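Local coordinates for proteasome protein (PDB 2P90) that is of unknown function but belongs to the PAC2 family, whose eukaryotic relatives are proteasome assembly chaperones, at residues R149-T154 against T214-Q219. Numbering follows the deposited sequence.
Sequences RPTVVT and TLKLLQ
Where strand 153-157, at the edge of the mixed sheet within this chain, is entered from its preceding loop, helix 211-225 packs against it through one long side chain, that of Lys216, which meets Thr151 and Val153. The backbones come closest at Thr151 and Lys216, whose CA atoms are 6.5 Å apart. Their side chains slide past each other in opposite directions: the methyl CG2 of Thr151 lies 3.9 Å from Lys216 CB. This methyl is anti to the backbone N of Thr151, which leaves OG1 beside that N and anti to the carbonyl carbon. One carbon further out on the lysine, Lys216 CG lies 3.5 Å from Val153 CG2; with CG1 of Val153 anti to the backbone N (chi1 162°), it is the CG2 branch that meets the lysine.

Strand 153-157 pairs antiparallel with 194-202, and the helix lies over this edge of the sheet: Val199 of the inner strand is touched by Thr151, Val153 and Leu217.

The lysine chain then folds round the carbonyl of Thr151. Lys216 CG is 3.3 Å from Thr151 O and Lys216 CD is 3.4 Å from the same oxygen. Bent at its second, third and fourth torsions (chi4 of Lys216 -86°), the chain curls back so that NZ also reaches this carbonyl. That hydrogen bond, Lys216 NZ to Thr151 O, is weak at 3.4 Å; the stronger partner of the ammonium is Asp165, whose OD2 takes it in a salt bridge.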
loop_
_atom_site.group_PDB
_atom_site.type_symbol
_atom_site.label_atom_id
_atom_site.label_comp_id
_atom_site.label_asym_id
_atom_site.label_seq_id
_atom_site.Cartn_x
_atom_site.Cartn_y
_atom_site.Cartn_z
ATOM N N ARG B 149 -28.183 1.156 -23.481
ATOM C CA ARG B 149 -29.368 1.238 -22.616
ATOM C C ARG B 149 -29.167 2.340 -21.562
ATOM O O ARG B 149 -28.025 2.628 -21.199
ATOM C CB ARG B 149 -29.624 -0.116 -21.942
ATOM C CG ARG B 149 -30.092 -1.194 -22.897
ATOM C CD ARG B 149 -31.501 -0.867 -23.390
ATOM N NE ARG B 149 -32.070 -1.936 -24.200
ATOM C CZ ARG B 149 -31.922 -2.053 -25.523
ATOM N NH1 ARG B 149 -31.207 -1.172 -26.238
ATOM N NH2 ARG B 149 -32.491 -3.079 -26.135
ATOM N N PRO B 150 -30.267 2.953 -21.067
ATOM C CA PRO B 150 -30.097 4.010 -20.041
ATOM C C PRO B 150 -29.232 3.541 -18.859
ATOM O O PRO B 150 -29.226 2.344 -18.528
ATOM C CB PRO B 150 -31.527 4.311 -19.573
ATOM C CG PRO B 150 -32.443 3.808 -20.686
ATOM C CD PRO B 150 -31.693 2.695 -21.396
ATOM N N THR B 151 -28.490 4.485 -18.264
ATOM C CA THR B 151 -27.664 4.227 -17.071
ATOM C C THR B 151 -28.487 4.102 -15.781
ATOM O O THR B 151 -29.221 5.010 -15.385
ATOM C CB THR B 151 -26.524 5.268 -16.914
ATOM O OG1 THR B 151 -25.640 5.174 -18.034
ATOM C CG2 THR B 151 -25.710 4.999 -15.660
ATOM N N VAL B 152 -28.350 2.958 -15.131
ATOM C CA VAL B 152 -29.080 2.686 -13.914
ATOM C C VAL B 152 -28.285 3.072 -12.644
ATOM O O VAL B 152 -27.045 3.024 -12.627
ATOM C CB VAL B 152 -29.465 1.208 -13.869
ATOM C CG1 VAL B 152 -29.866 0.787 -12.456
ATOM C CG2 VAL B 152 -30.583 0.947 -14.882
ATOM N N VAL B 153 -29.024 3.478 -11.615
ATOM C CA VAL B 153 -28.507 3.734 -10.287
ATOM C C VAL B 153 -29.291 2.895 -9.266
ATOM O O VAL B 153 -30.523 2.908 -9.234
ATOM C CB VAL B 153 -28.585 5.248 -9.936
ATOM C CG1 VAL B 153 -28.468 5.489 -8.410
ATOM C CG2 VAL B 153 -27.488 5.990 -10.626
ATOM N N THR B 154 -28.567 2.153 -8.438
ATOM C CA THR B 154 -29.200 1.439 -7.329
ATOM C C THR B 154 -28.863 2.125 -5.999
ATOM O O THR B 154 -27.879 2.847 -5.910
ATOM C CB THR B 154 -28.831 -0.055 -7.312
ATOM O OG1 THR B 154 -27.428 -0.186 -7.365
ATOM C CG2 THR B 154 -29.411 -0.768 -8.517
ATOM N N THR B 214 -21.788 9.870 -14.756
ATOM C CA THR B 214 -21.655 11.108 -13.997
ATOM C C THR B 214 -23.006 11.811 -13.975
ATOM O O THR B 214 -23.552 12.066 -12.897
ATOM C CB THR B 214 -20.592 12.016 -14.623
ATOM O OG1 THR B 214 -19.396 11.253 -14.827
ATOM C CG2 THR B 214 -20.299 13.274 -13.756
ATOM N N LEU B 215 -23.553 12.055 -15.173
ATOM C CA LEU B 215 -24.895 12.631 -15.373
ATOM C C LEU B 215 -25.963 11.953 -14.530
ATOM O O LEU B 215 -26.700 12.605 -13.787
ATOM C CB LEU B 215 -25.281 12.561 -16.865
ATOM C CG LEU B 215 -26.517 13.322 -17.371
ATOM C CD1 LEU B 215 -26.498 14.847 -17.063
ATOM C CD2 LEU B 215 -26.673 13.126 -18.867
ATOM N N LYS B 216 -26.023 10.631 -14.631
ATOM C CA LYS B 216 -26.952 9.861 -13.832
ATOM C C LYS B 216 -26.767 10.096 -12.328
ATOM O O LYS B 216 -27.754 10.343 -11.629
ATOM C CB LYS B 216 -26.873 8.368 -14.192
ATOM C CG LYS B 216 -28.067 7.551 -13.695
ATOM C CD LYS B 216 -29.397 8.174 -14.152
ATOM C CE LYS B 216 -30.499 7.981 -13.103
ATOM N NZ LYS B 216 -31.207 6.677 -13.247
ATOM N N LEU B 217 -25.524 10.013 -11.821
ATOM C CA LEU B 217 -25.288 10.282 -10.389
ATOM C C LEU B 217 -25.758 11.692 -10.014
ATOM O O LEU B 217 -26.411 11.871 -9.003
ATOM C CB LEU B 217 -23.816 10.098 -9.977
ATOM C CG LEU B 217 -23.221 8.706 -9.796
ATOM C CD1 LEU B 217 -21.702 8.834 -9.631
ATOM C CD2 LEU B 217 -23.840 7.926 -8.621
ATOM N N LEU B 218 -25.443 12.671 -10.852
ATOM C CA LEU B 218 -25.788 14.038 -10.546
ATOM C C LEU B 218 -27.320 14.277 -10.547
ATOM O O LEU B 218 -27.856 14.930 -9.639
ATOM C CB LEU B 218 -25.042 15.000 -11.475
ATOM C CG LEU B 218 -23.532 15.163 -11.240
ATOM C CD1 LEU B 218 -22.949 16.217 -12.157
ATOM C CD2 LEU B 218 -23.247 15.528 -9.770
ATOM N N GLN B 219 -28.029 13.726 -11.537
ATOM C CA GLN B 219 -29.476 13.880 -11.562
ATOM C C GLN B 219 -30.162 13.101 -10.432
ATOM O O GLN B 219 -31.201 13.516 -9.938
ATOM C CB GLN B 219 -30.094 13.690 -12.985
ATOM C CG GLN B 219 -30.005 12.319 -13.641
ATOM C CD GLN B 219 -30.065 12.379 -15.201
ATOM O OE1 GLN B 219 -30.251 13.447 -15.815
ATOM N NE2 GLN B 219 -29.890 11.218 -15.837
#